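Local coordinates for protein (hdlp (histone deacetylase-like protein)) (Aquifex aeolicus, PDB 1C3P) that probably removes acetyl groups from acetylated substrates, as a zinc-binding bacterial member of the histone deacetylase family, at residues A[36-41]-A[317-322]; A[159-164]-A[247-252]; A[221-226]-A[361-366]; A[251-256]-A[289-294]; A[269-274]-A[353-358]. All coordinates share one frame; numbering follows the deposited sequence.

Contact 1 of 5, residues A[36-41]-A[317-322]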
# COMPACT_ATOMS: atom_id res chain seq x y z
N ASP A 36 -0.18 18.16 9.86
CA ASP A 36 0.35 19.37 10.47
C ASP A 36 -0.79 20.36 10.64
O ASP A 36 -0.95 20.94 11.72
CB ASP A 36 1.46 19.97 9.59
CG ASP A 36 2.08 21.22 10.22
OD1 ASP A 36 2.46 21.18 11.41
OD2 ASP A 36 2.20 22.24 9.51
N ALA A 37 -1.58 20.54 9.59
CA ALA A 37 -2.72 21.46 9.66
C ALA A 37 -3.68 21.07 10.80
O ALA A 37 -4.26 21.94 11.45
CB ALA A 37 -3.47 21.48 8.30
N MET A 38 -3.82 19.77 11.05
CA MET A 38 -4.69 19.23 12.12
C MET A 38 -3.99 19.18 13.49
O MET A 38 -4.59 18.77 14.49
CB MET A 38 -5.14 17.80 11.76
CG MET A 38 -6.03 17.69 10.54
SD MET A 38 -7.70 18.24 10.93
CE MET A 38 -8.13 17.02 12.18
N ASN A 39 -2.72 19.58 13.50
CA ASN A 39 -1.88 19.57 14.70
C ASN A 39 -1.83 18.18 15.30
O ASN A 39 -1.94 17.99 16.52
CB ASN A 39 -2.38 20.58 15.73
CG ASN A 39 -2.45 21.98 15.17
OD1 ASN A 39 -1.49 22.46 14.59
ND2 ASN A 39 -3.60 22.64 15.34
N LEU A 40 -1.69 17.18 14.42
CA LEU A 40 -1.64 15.79 14.86
C LEU A 40 -0.25 15.15 14.73
O LEU A 40 -0.11 13.93 14.83
CB LEU A 40 -2.67 14.95 14.10
CG LEU A 40 -4.13 15.28 14.41
CD1 LEU A 40 -5.04 14.35 13.63
CD2 LEU A 40 -4.39 15.11 15.90
N ILE A 41 0.77 15.98 14.54
CA ILE A 41 2.12 15.46 14.44
C ILE A 41 3.18 16.47 14.91
O ILE A 41 3.05 17.67 14.66
CB ILE A 41 2.43 15.00 12.99
CG1 ILE A 41 3.79 14.32 12.95
CG2 ILE A 41 2.42 16.18 12.03
CD1 ILE A 41 3.86 13.13 13.84
N GLU A 317 -6.29 10.89 20.48
CA GLU A 317 -7.70 10.82 20.13
C GLU A 317 -7.92 11.40 18.75
O GLU A 317 -7.21 12.31 18.33
CB GLU A 317 -8.56 11.54 21.17
CG GLU A 317 -9.22 10.60 22.17
CD GLU A 317 -8.23 9.71 22.90
OE1 GLU A 317 -8.68 8.84 23.69
OE2 GLU A 317 -7.01 9.86 22.70
N VAL A 318 -8.90 10.84 18.05
CA VAL A 318 -9.23 11.30 16.71
C VAL A 318 -10.24 12.42 16.82
O VAL A 318 -11.32 12.23 17.36
CB VAL A 318 -9.87 10.16 15.89
CG1 VAL A 318 -10.15 10.64 14.48
CG2 VAL A 318 -8.96 8.94 15.88
N PRO A 319 -9.89 13.62 16.33
CA PRO A 319 -10.86 14.72 16.41
C PRO A 319 -12.08 14.34 15.58
O PRO A 319 -11.95 13.64 14.57
CB PRO A 319 -10.08 15.89 15.81
CG PRO A 319 -9.19 15.20 14.81
CD PRO A 319 -8.65 14.09 15.69
N GLU A 320 -13.27 14.77 15.96
CA GLU A 320 -14.39 14.36 15.14
C GLU A 320 -14.54 15.23 13.90
O GLU A 320 -15.13 14.81 12.92
CB GLU A 320 -15.69 14.34 15.95
CG GLU A 320 -16.11 15.66 16.53
CD GLU A 320 -17.46 15.56 17.22
OE1 GLU A 320 -18.46 15.28 16.52
OE2 GLU A 320 -17.51 15.75 18.45
N LYS A 321 -13.95 16.41 13.94
CA LYS A 321 -14.06 17.35 12.82
C LYS A 321 -12.70 17.81 12.30
O LYS A 321 -11.69 17.71 12.99
CB LYS A 321 -14.82 18.58 13.30
CG LYS A 321 -14.08 19.30 14.43
CD LYS A 321 -13.88 18.41 15.66
CE LYS A 321 -12.90 19.01 16.66
NZ LYS A 321 -13.32 20.37 17.10
N LEU A 322 -12.68 18.31 11.06
CA LEU A 322 -11.46 18.86 10.48
C LEU A 322 -11.47 20.34 10.84
O LEU A 322 -12.54 20.94 10.89
CB LEU A 322 -11.44 18.73 8.96
CG LEU A 322 -11.44 17.33 8.37
CD1 LEU A 322 -11.12 17.47 6.88
CD2 LEU A 322 -10.41 16.45 9.05
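M38 and L40, which meet P319 and L322, flank N39, whose N bonds back to D36 O at 2.9 Å. With its positive phi of 56°, N39 ends helix 28-37 in a Schellman motif, and the chain turns so that the side chains before and after it both face the loop 317-322. M38 does most of the touching. Its CG lies anti to its own carbonyl carbon, and further bends at chi2 and chi3 curl the thioether. SD comes to 3.8 Å from L322 CD2, the branch by which that leucine takes part. The terminal methyl CE presses on the pyrrolidine ring, 3.4 Å from P319 CG, a close carbon-carbon approach, and lies 3.7 Å from K321 O. L40 reaches the same ring from another direction: its CD1 and P319 CD meet tip to tip at 4.2 Å, a looser touch. Outside the two segments, A326 of helix 324-332 also packs on M38, T307 and C311 of helix 299-314 pack on L40, and L40 O accepts a hydrogen bond from W310 NE1. The end of helix 28-37 is thus joined to the linker between helices 299-314 and 324-332, away from the zinc site. Across the two segments the join rests on apolar fit, a bent thioether moulded between a rigid proline ring and a leucine methyl.

Contact 2 of 5, residues A[159-164]-A[247-252]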
# COMPACT_ATOMS: atom_id res chain seq x y z
N PHE A 159 16.05 -13.35 9.13
CA PHE A 159 14.68 -13.77 9.39
C PHE A 159 14.31 -14.87 8.41
O PHE A 159 14.62 -14.78 7.23
CB PHE A 159 13.71 -12.59 9.25
CG PHE A 159 13.80 -11.61 10.39
CD1 PHE A 159 14.75 -10.59 10.38
CD2 PHE A 159 12.98 -11.75 11.49
CE1 PHE A 159 14.87 -9.73 11.48
CE2 PHE A 159 13.08 -10.91 12.60
CZ PHE A 159 14.03 -9.90 12.60
N LYS A 160 13.67 -15.92 8.91
CA LYS A 160 13.29 -17.07 8.09
C LYS A 160 11.79 -17.30 7.96
O LYS A 160 11.35 -18.23 7.27
CB LYS A 160 13.97 -18.32 8.64
CG LYS A 160 15.49 -18.26 8.51
CD LYS A 160 16.22 -19.28 9.39
CE LYS A 160 15.76 -20.71 9.17
NZ LYS A 160 14.37 -20.94 9.66
N ARG A 161 11.00 -16.48 8.65
CA ARG A 161 9.54 -16.60 8.58
C ARG A 161 8.97 -15.19 8.56
O ARG A 161 8.71 -14.59 9.60
CB ARG A 161 8.98 -17.36 9.78
CG ARG A 161 9.38 -18.84 9.86
CD ARG A 161 8.60 -19.55 10.97
NE ARG A 161 8.80 -18.96 12.29
CZ ARG A 161 9.91 -19.09 13.02
NH1 ARG A 161 10.93 -19.81 12.57
NH2 ARG A 161 9.99 -18.50 14.21
N ILE A 162 8.78 -14.66 7.36
CA ILE A 162 8.28 -13.30 7.21
C ILE A 162 6.89 -13.31 6.58
O ILE A 162 6.68 -13.97 5.58
CB ILE A 162 9.26 -12.53 6.32
CG1 ILE A 162 10.64 -12.57 6.98
CG2 ILE A 162 8.79 -11.11 6.12
CD1 ILE A 162 11.77 -12.14 6.10
N LEU A 163 5.95 -12.58 7.16
CA LEU A 163 4.60 -12.55 6.63
C LEU A 163 4.35 -11.18 6.06
O LEU A 163 4.72 -10.18 6.66
CB LEU A 163 3.59 -12.83 7.76
CG LEU A 163 2.10 -12.56 7.51
CD1 LEU A 163 1.59 -13.52 6.44
CD2 LEU A 163 1.32 -12.71 8.80
N TYR A 164 3.73 -11.13 4.88
CA TYR A 164 3.37 -9.86 4.26
C TYR A 164 1.85 -9.89 4.07
O TYR A 164 1.30 -10.85 3.52
CB TYR A 164 4.05 -9.72 2.91
CG TYR A 164 3.64 -8.47 2.17
CD1 TYR A 164 4.09 -7.20 2.55
CD2 TYR A 164 2.78 -8.57 1.08
CE1 TYR A 164 3.68 -6.06 1.82
CE2 TYR A 164 2.38 -7.47 0.38
CZ TYR A 164 2.82 -6.22 0.74
OH TYR A 164 2.39 -5.17 -0.05
N GLU A 247 3.75 -19.19 11.53
CA GLU A 247 4.04 -18.42 12.76
C GLU A 247 5.15 -17.44 12.39
O GLU A 247 6.34 -17.75 12.47
CB GLU A 247 4.52 -19.34 13.89
CG GLU A 247 3.43 -20.13 14.62
CD GLU A 247 2.77 -21.21 13.77
OE1 GLU A 247 2.17 -20.88 12.72
OE2 GLU A 247 2.84 -22.40 14.15
N PRO A 248 4.77 -16.20 12.01
CA PRO A 248 5.73 -15.17 11.61
C PRO A 248 6.71 -14.73 12.68
O PRO A 248 6.36 -14.67 13.86
CB PRO A 248 4.82 -14.00 11.20
CG PRO A 248 3.51 -14.69 10.85
CD PRO A 248 3.41 -15.63 12.01
N GLU A 249 7.94 -14.44 12.26
CA GLU A 249 8.97 -13.92 13.17
C GLU A 249 8.76 -12.42 13.09
O GLU A 249 9.08 -11.66 14.01
CB GLU A 249 10.38 -14.23 12.67
CG GLU A 249 10.74 -15.71 12.66
CD GLU A 249 12.16 -15.95 12.20
OE1 GLU A 249 12.52 -15.47 11.11
OE2 GLU A 249 12.92 -16.62 12.93
N VAL A 250 8.22 -11.99 11.95
CA VAL A 250 7.97 -10.58 11.72
C VAL A 250 7.02 -10.44 10.54
O VAL A 250 7.01 -11.30 9.67
CB VAL A 250 9.29 -9.82 11.42
CG1 VAL A 250 9.96 -10.37 10.17
CG2 VAL A 250 9.00 -8.36 11.24
N TYR A 251 6.22 -9.38 10.52
CA TYR A 251 5.30 -9.18 9.41
C TYR A 251 5.25 -7.71 8.97
O TYR A 251 5.56 -6.80 9.75
CB TYR A 251 3.88 -9.65 9.80
CG TYR A 251 3.05 -8.65 10.59
CD1 TYR A 251 2.28 -7.68 9.94
CD2 TYR A 251 3.03 -8.67 11.99
CE1 TYR A 251 1.54 -6.76 10.65
CE2 TYR A 251 2.27 -7.74 12.73
CZ TYR A 251 1.53 -6.79 12.05
OH TYR A 251 0.80 -5.84 12.72
N LEU A 252 4.88 -7.50 7.70
CA LEU A 252 4.71 -6.16 7.15
C LEU A 252 3.28 -6.11 6.65
O LEU A 252 2.74 -7.12 6.17
CB LEU A 252 5.66 -5.88 5.97
CG LEU A 252 7.15 -6.00 6.27
CD1 LEU A 252 7.57 -7.44 6.13
CD2 LEU A 252 7.94 -5.15 5.29
O HOH W 1 12.62 -17.45 15.58
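I162 and V250 lie side by side, CG1 to CG1 at 3.9 Å, at the apolar centre of two neighbouring parallel strands. V250 CG1, set between its backbone N and carbonyl carbon (chi1 61°), also meets F159 CD2 at 3.6 Å. On the other face of the sheet L163 CD2 rests on P248 CG at 3.6 Å. The backbones bond from L163 N to V250 O and from L252 N to L163 O. Toward the N-terminal ends the contact turns polar. E249 N gives a nearly straight bond to R161 O at 2.8 Å, and E249 OE1 accepts from R161 N at 3.1 Å; K160 N also approaches OE1, at a doubtfully short distance. R161 NE gives its in-plane N-H to E247 O at 2.7 Å, while E249 CG covers one guanidinium face. The R161 NH2 to E249 OE2 salt bridge is long and out of plane, and a water spans the two atoms. E249 thus holds R161 chiefly through backbone N and O, the arginine charge probably a secondary support.

Contact 3 of 5, residues A[221-226]-A[361-366]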
# COMPACT_ATOMS: atom_id res chain seq x y z
N PRO A 221 -9.83 -13.10 -3.37
CA PRO A 221 -10.47 -12.22 -4.34
C PRO A 221 -11.87 -11.88 -3.85
O PRO A 221 -12.60 -12.78 -3.45
CB PRO A 221 -10.49 -13.07 -5.63
CG PRO A 221 -9.58 -14.27 -5.29
CD PRO A 221 -9.89 -14.49 -3.86
N LEU A 222 -12.23 -10.60 -3.90
CA LEU A 222 -13.53 -10.15 -3.42
C LEU A 222 -14.36 -9.44 -4.49
O LEU A 222 -13.81 -8.83 -5.41
CB LEU A 222 -13.33 -9.25 -2.21
CG LEU A 222 -12.67 -10.05 -1.08
CD1 LEU A 222 -12.20 -9.12 0.04
CD2 LEU A 222 -13.66 -11.07 -0.55
N PRO A 223 -15.69 -9.52 -4.39
CA PRO A 223 -16.64 -8.92 -5.34
C PRO A 223 -16.87 -7.43 -5.33
O PRO A 223 -16.50 -6.73 -4.39
CB PRO A 223 -17.94 -9.67 -5.03
CG PRO A 223 -17.86 -9.77 -3.52
CD PRO A 223 -16.42 -10.27 -3.35
N LYS A 224 -17.50 -6.96 -6.40
CA LYS A 224 -17.86 -5.55 -6.53
C LYS A 224 -18.88 -5.18 -5.45
O LYS A 224 -19.69 -6.02 -5.01
CB LYS A 224 -18.49 -5.31 -7.90
CG LYS A 224 -17.61 -5.70 -9.09
CD LYS A 224 -18.36 -5.47 -10.41
CE LYS A 224 -17.51 -5.94 -11.60
NZ LYS A 224 -18.20 -5.71 -12.91
N GLY A 225 -18.88 -3.91 -5.06
CA GLY A 225 -19.83 -3.44 -4.06
C GLY A 225 -19.56 -3.94 -2.66
O GLY A 225 -20.45 -3.91 -1.82
N LEU A 226 -18.34 -4.40 -2.40
CA LEU A 226 -17.98 -4.93 -1.09
C LEU A 226 -18.31 -3.96 0.05
O LEU A 226 -17.97 -2.78 -0.03
CB LEU A 226 -16.47 -5.21 -1.04
CG LEU A 226 -16.05 -6.11 0.13
CD1 LEU A 226 -16.47 -7.53 -0.23
CD2 LEU A 226 -14.54 -6.05 0.34
N ARG A 361 -22.43 -11.48 1.70
CA ARG A 361 -22.90 -12.32 0.59
C ARG A 361 -22.38 -13.74 0.61
O ARG A 361 -21.27 -14.01 1.09
CB ARG A 361 -22.51 -11.70 -0.76
CG ARG A 361 -23.42 -10.59 -1.19
CD ARG A 361 -22.84 -9.89 -2.39
NE ARG A 361 -21.79 -8.95 -2.02
CZ ARG A 361 -21.12 -8.21 -2.89
NH1 ARG A 361 -21.39 -8.33 -4.19
NH2 ARG A 361 -20.21 -7.34 -2.47
N LYS A 362 -23.18 -14.66 0.07
CA LYS A 362 -22.80 -16.07 0.01
C LYS A 362 -21.48 -16.25 -0.73
O LYS A 362 -20.66 -17.08 -0.35
CB LYS A 362 -23.90 -16.90 -0.69
CG LYS A 362 -25.17 -17.06 0.12
CD LYS A 362 -25.74 -15.70 0.51
CE LYS A 362 -25.98 -14.85 -0.73
NZ LYS A 362 -26.27 -13.47 -0.35
N GLU A 363 -21.28 -15.47 -1.79
CA GLU A 363 -20.04 -15.51 -2.59
C GLU A 363 -18.81 -15.37 -1.71
O GLU A 363 -17.82 -16.09 -1.87
CB GLU A 363 -19.94 -14.32 -3.53
CG GLU A 363 -20.92 -14.21 -4.62
CD GLU A 363 -20.70 -12.91 -5.36
OE1 GLU A 363 -19.54 -12.65 -5.76
OE2 GLU A 363 -21.68 -12.15 -5.51
N VAL A 364 -18.87 -14.38 -0.83
CA VAL A 364 -17.75 -14.13 0.05
C VAL A 364 -17.54 -15.30 1.01
O VAL A 364 -16.40 -15.75 1.20
CB VAL A 364 -17.94 -12.84 0.85
CG1 VAL A 364 -16.78 -12.66 1.80
CG2 VAL A 364 -18.04 -11.64 -0.10
N LYS A 365 -18.62 -15.81 1.58
CA LYS A 365 -18.50 -16.95 2.48
C LYS A 365 -17.91 -18.14 1.74
O LYS A 365 -17.05 -18.85 2.27
CB LYS A 365 -19.86 -17.32 3.09
CG LYS A 365 -20.46 -16.24 3.97
CD LYS A 365 -21.75 -16.70 4.63
CE LYS A 365 -22.34 -15.61 5.52
NZ LYS A 365 -23.59 -16.02 6.22
N ASP A 366 -18.37 -18.37 0.51
CA ASP A 366 -17.85 -19.49 -0.26
C ASP A 366 -16.35 -19.35 -0.55
O ASP A 366 -15.61 -20.33 -0.47
CB ASP A 366 -18.61 -19.66 -1.59
CG ASP A 366 -20.08 -20.01 -1.40
OD1 ASP A 366 -20.43 -20.59 -0.34
OD2 ASP A 366 -20.88 -19.74 -2.31
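P223 packs against R361 and V364 where a beta turn meets the start of a helix: residues P223 to L226 form a type II beta turn, with G225 at positive phi (71°), and R361 is the N-cap of helix 362-372. The backbones stay apart, L222 CA and V364 CA being 6.8 Å distant, and the side chains span the gap. R361 grips K224 O end-on with both terminal nitrogens: NH1 at 3.0 Å, nearly along the C=O axis, and NH2 at 2.9 Å, from above the carbonyl plane. A bend at chi3 (-80°) turns NE away from the line of the chain. P223 CG lies over one guanidinium face, 3.5 Å from R361 NH2, and the proline ring and the arginine run alongside in opposite senses. P223 CD touches V364 CG2 at 3.9 Å, and P223 CB meets E363 OE1 at 3.5 Å. An alanine in place of R361 would probably leave K224 O without these two donors, take the guanidinium off P223 CG and deprive E230 of its salt-bridge partner at NE. The contact fastens the start of helix 362-372 to the end of strand 217-222, the outermost on its side of the sheet; helix 228-245 lies beside both, with A234 against L222 and F233 against V364.

Contact 4 of 5, residues A[251-256]-A[289-294]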
# COMPACT_ATOMS: atom_id res chain seq x y z
N TYR A 251 6.22 -9.38 10.52
CA TYR A 251 5.30 -9.18 9.41
C TYR A 251 5.25 -7.71 8.97
O TYR A 251 5.56 -6.80 9.75
CB TYR A 251 3.88 -9.65 9.80
CG TYR A 251 3.05 -8.65 10.59
CD1 TYR A 251 2.28 -7.68 9.94
CD2 TYR A 251 3.03 -8.67 11.99
CE1 TYR A 251 1.54 -6.76 10.65
CE2 TYR A 251 2.27 -7.74 12.73
CZ TYR A 251 1.53 -6.79 12.05
OH TYR A 251 0.80 -5.84 12.72
N LEU A 252 4.88 -7.50 7.70
CA LEU A 252 4.71 -6.16 7.15
C LEU A 252 3.28 -6.11 6.65
O LEU A 252 2.74 -7.12 6.17
CB LEU A 252 5.66 -5.88 5.97
CG LEU A 252 7.15 -6.00 6.27
CD1 LEU A 252 7.57 -7.44 6.13
CD2 LEU A 252 7.94 -5.15 5.29
N LEU A 253 2.66 -4.95 6.78
CA LEU A 253 1.27 -4.73 6.40
C LEU A 253 1.18 -3.51 5.49
O LEU A 253 1.71 -2.46 5.84
CB LEU A 253 0.45 -4.47 7.68
CG LEU A 253 -0.97 -3.94 7.61
CD1 LEU A 253 -1.86 -4.99 6.95
CD2 LEU A 253 -1.48 -3.64 9.04
N GLN A 254 0.52 -3.65 4.35
CA GLN A 254 0.39 -2.53 3.43
C GLN A 254 -1.05 -2.06 3.53
O GLN A 254 -2.01 -2.85 3.54
CB GLN A 254 0.82 -2.94 1.99
CG GLN A 254 -0.27 -3.34 1.04
CD GLN A 254 -0.68 -2.23 0.08
OE1 GLN A 254 0.07 -1.87 -0.86
NE2 GLN A 254 -1.86 -1.67 0.30
N LEU A 255 -1.19 -0.75 3.62
CA LEU A 255 -2.47 -0.11 3.86
C LEU A 255 -2.95 0.88 2.83
O LEU A 255 -3.24 2.03 3.18
CB LEU A 255 -2.37 0.57 5.23
CG LEU A 255 -1.97 -0.41 6.32
CD1 LEU A 255 -1.39 0.31 7.52
CD2 LEU A 255 -3.19 -1.24 6.69
N GLY A 256 -3.05 0.46 1.57
CA GLY A 256 -3.55 1.39 0.55
C GLY A 256 -4.97 1.80 0.90
O GLY A 256 -5.72 1.02 1.49
N GLY A 289 3.85 -4.85 13.77
CA GLY A 289 4.59 -5.17 12.56
C GLY A 289 5.07 -3.89 11.90
O GLY A 289 4.99 -2.82 12.50
N VAL A 290 5.55 -4.00 10.66
CA VAL A 290 6.04 -2.86 9.90
C VAL A 290 4.88 -2.40 9.02
O VAL A 290 4.31 -3.21 8.27
CB VAL A 290 7.28 -3.28 9.04
CG1 VAL A 290 7.78 -2.11 8.17
CG2 VAL A 290 8.40 -3.75 9.98
N TYR A 291 4.53 -1.12 9.11
CA TYR A 291 3.40 -0.57 8.35
C TYR A 291 3.78 0.30 7.14
O TYR A 291 4.57 1.25 7.25
CB TYR A 291 2.50 0.21 9.30
CG TYR A 291 2.22 -0.57 10.57
CD1 TYR A 291 2.63 -0.09 11.82
CD2 TYR A 291 1.61 -1.82 10.51
CE1 TYR A 291 2.43 -0.85 12.99
CE2 TYR A 291 1.41 -2.58 11.66
CZ TYR A 291 1.82 -2.10 12.89
OH TYR A 291 1.62 -2.88 14.01
N LEU A 292 3.18 -0.02 6.01
CA LEU A 292 3.45 0.69 4.75
C LEU A 292 2.18 1.25 4.16
O LEU A 292 1.09 0.78 4.46
CB LEU A 292 4.06 -0.29 3.73
CG LEU A 292 5.27 -1.14 4.14
CD1 LEU A 292 5.67 -2.06 2.96
CD2 LEU A 292 6.41 -0.24 4.55
N GLY A 293 2.33 2.26 3.30
CA GLY A 293 1.18 2.84 2.64
C GLY A 293 0.80 1.94 1.47
O GLY A 293 1.06 0.74 1.49
N GLY A 294 0.20 2.53 0.45
CA GLY A 294 -0.19 1.74 -0.70
C GLY A 294 -0.99 2.59 -1.64
O GLY A 294 -1.01 3.81 -1.50
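G289 CA sits over one face of the Y251 ring, 3.7 Å from its centroid and 21° off the ring normal, a CH-pi contact. A side chain on G289 would run into the ring, so the lack of one is what lets the tyrosine lie there; Y251 CG, in the crowded position between its N and carbonyl carbon (chi1 83°), starts the ring on its way to G289. Beside it L253 CD2 touches Y291 CD2 at 3.9 Å. On the opposite face L252 and V290 lie side by side, CG to CB at 3.9 Å. The parallel strands are bonded from V290 N to Y251 O, from L253 N to V290 O and from L292 N to L253 O. L255 N then bonds to L292 O at 2.9 Å. At the ends G256 CA comes to 3.6 Å from G294 C, an approach close enough that a CB on G294 would collide with G256 N. Y291 OH accepts from G289 N at 3.0 Å and bonds to E288, while Y251 OH bonds to G287 O. Q254 packs on D168, and G256 lies near D258, both zinc ligands, so this end of the strands borders the metal site. The pair closes a beta-alpha-beta crossover: helix 272-286 covers Y251, L253 and Y291, and helix 98-118 covers V290 and L292. Strand 162-166 flanks 250-254 on its other side.

Contact 5 of 5, residues A[269-274]-A[353-358]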
# COMPACT_ATOMS: atom_id res chain seq x y z
N ASN A 269 -16.71 -0.47 -1.47
CA ASN A 269 -17.36 0.71 -0.89
C ASN A 269 -17.19 0.74 0.62
O ASN A 269 -18.16 0.86 1.36
CB ASN A 269 -18.86 0.71 -1.21
CG ASN A 269 -19.14 0.69 -2.69
OD1 ASN A 269 -18.49 1.38 -3.47
ND2 ASN A 269 -20.14 -0.09 -3.09
N LEU A 270 -15.95 0.66 1.08
CA LEU A 270 -15.71 0.66 2.51
C LEU A 270 -15.68 2.05 3.15
O LEU A 270 -15.56 3.08 2.46
CB LEU A 270 -14.38 -0.03 2.80
CG LEU A 270 -14.12 -1.42 2.22
CD1 LEU A 270 -12.88 -1.97 2.91
CD2 LEU A 270 -15.32 -2.35 2.44
N SER A 271 -15.78 2.06 4.48
CA SER A 271 -15.72 3.27 5.30
C SER A 271 -14.31 3.35 5.88
O SER A 271 -13.64 2.32 5.99
CB SER A 271 -16.71 3.17 6.47
OG SER A 271 -16.29 2.19 7.41
N ASN A 272 -13.86 4.56 6.26
CA ASN A 272 -12.53 4.77 6.86
C ASN A 272 -12.45 4.06 8.18
O ASN A 272 -11.37 3.68 8.63
CB ASN A 272 -12.24 6.23 7.24
CG ASN A 272 -12.13 7.14 6.08
OD1 ASN A 272 -12.09 8.36 6.27
ND2 ASN A 272 -12.05 6.59 4.87
N VAL A 273 -13.59 3.96 8.86
CA VAL A 273 -13.64 3.32 10.16
C VAL A 273 -13.46 1.81 10.07
O VAL A 273 -12.88 1.20 10.96
CB VAL A 273 -14.94 3.67 10.89
CG1 VAL A 273 -15.06 2.88 12.17
CG2 VAL A 273 -14.91 5.17 11.25
N ALA A 274 -13.94 1.20 8.99
CA ALA A 274 -13.73 -0.23 8.83
C ALA A 274 -12.25 -0.43 8.44
O ALA A 274 -11.63 -1.43 8.81
CB ALA A 274 -14.65 -0.78 7.73
N ASP A 353 -15.82 8.59 8.73
CA ASP A 353 -17.12 8.50 8.08
C ASP A 353 -17.96 7.45 8.81
O ASP A 353 -17.44 6.69 9.62
CB ASP A 353 -17.02 8.19 6.57
CG ASP A 353 -16.03 7.11 6.25
OD1 ASP A 353 -14.82 7.41 6.15
OD2 ASP A 353 -16.46 5.95 6.08
N PRO A 354 -19.27 7.45 8.59
CA PRO A 354 -20.15 6.48 9.25
C PRO A 354 -19.85 5.08 8.73
O PRO A 354 -19.31 4.93 7.63
CB PRO A 354 -21.54 6.94 8.83
CG PRO A 354 -21.27 7.45 7.43
CD PRO A 354 -20.08 8.34 7.75
N TRP A 355 -20.18 4.07 9.51
CA TRP A 355 -19.96 2.71 9.03
C TRP A 355 -20.73 2.51 7.74
O TRP A 355 -21.72 3.20 7.50
CB TRP A 355 -20.40 1.68 10.05
CG TRP A 355 -19.38 1.47 11.09
CD1 TRP A 355 -19.16 2.23 12.21
CD2 TRP A 355 -18.34 0.49 11.05
NE1 TRP A 355 -18.04 1.77 12.87
CE2 TRP A 355 -17.52 0.70 12.18
CE3 TRP A 355 -18.03 -0.55 10.18
CZ2 TRP A 355 -16.41 -0.09 12.45
CZ3 TRP A 355 -16.93 -1.33 10.44
CH2 TRP A 355 -16.13 -1.10 11.57
N ARG A 356 -20.26 1.58 6.92
CA ARG A 356 -20.89 1.26 5.64
C ARG A 356 -20.96 -0.25 5.55
O ARG A 356 -20.32 -0.88 4.70
CB ARG A 356 -20.06 1.84 4.48
CG ARG A 356 -20.00 3.37 4.52
CD ARG A 356 -18.93 3.97 3.62
NE ARG A 356 -18.95 5.42 3.74
CZ ARG A 356 -18.02 6.24 3.25
NH1 ARG A 356 -16.97 5.74 2.61
NH2 ARG A 356 -18.15 7.55 3.41
N GLY A 357 -21.75 -0.85 6.44
CA GLY A 357 -21.86 -2.29 6.46
C GLY A 357 -23.03 -2.87 5.69
O GLY A 357 -23.63 -2.21 4.85
N GLY A 358 -23.33 -4.12 5.99
CA GLY A 358 -24.42 -4.81 5.33
C GLY A 358 -24.28 -6.29 5.57
O GLY A 358 -23.52 -6.72 6.44
O HOH W 2 -20.65 -0.38 1.76
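R356 stretches out past S271 to bond L270 O, and W355 turns the other way to lie against V273 and A274. The arginine leaves its backbone with CG anti to the carbonyl carbon and is extended from CG to NE. Its NH1 reaches L270 O at 3.0 Å, with the oxygen near the guanidinium plane and the donor NH1 lying 31° out of the carbonyl plane of L270. V273 CB lies over one face of the W355 indole, and V273 CG1, anti to the backbone N (chi1 173°), touches W355 CZ2 at 3.3 Å; A274 CB rests 3.6 Å from W355 CZ3. S271 OG, placed between its N and carbonyl carbon (chi1 69°), accepts from A274 N at 3.0 Å as N-cap of helix 272-286, and also bonds to D228 OD2. D353 appears to receive N272 N with its carboxylate, but the position of that group is doubtful. A water joins N269 O to R356 O. A leucine at R356 would probably leave L270 O without its side-chain donor and E262 without the salt bridge it makes to NH2. The start of helix 272-286 is therefore held from two sides: a serine caps the first turn from within, while the 353-358 loop supplies an arginine donor to the backbone just before it and an indole face beside it.

How the contacts relate
Contacts 2 and 4 form the core of the set: they share Y251 and L252, their centres lie about 13 Å apart, and together they align three neighbouring strands, 162-166, 250-254 and 290-292, of the central parallel sheet. Contact 3 reaches that sheet at its far edge, strand 217-222. Contact 5 touches contact 3 where L226 O probably bonds to N269 N, and holds the start of helix 272-286, the helix between the two strands of contact 4. Contact 1 stands apart, its centre about 20 Å or more from every other. Along the chain contacts 2 and 4 fall between the segments of contact 1, whereas contacts 3 and 5 cross it. The C-terminal region thus returns over the alpha/beta deacetylase fold, and two of the zinc ligands, D168 and D258, adjoin contact 4.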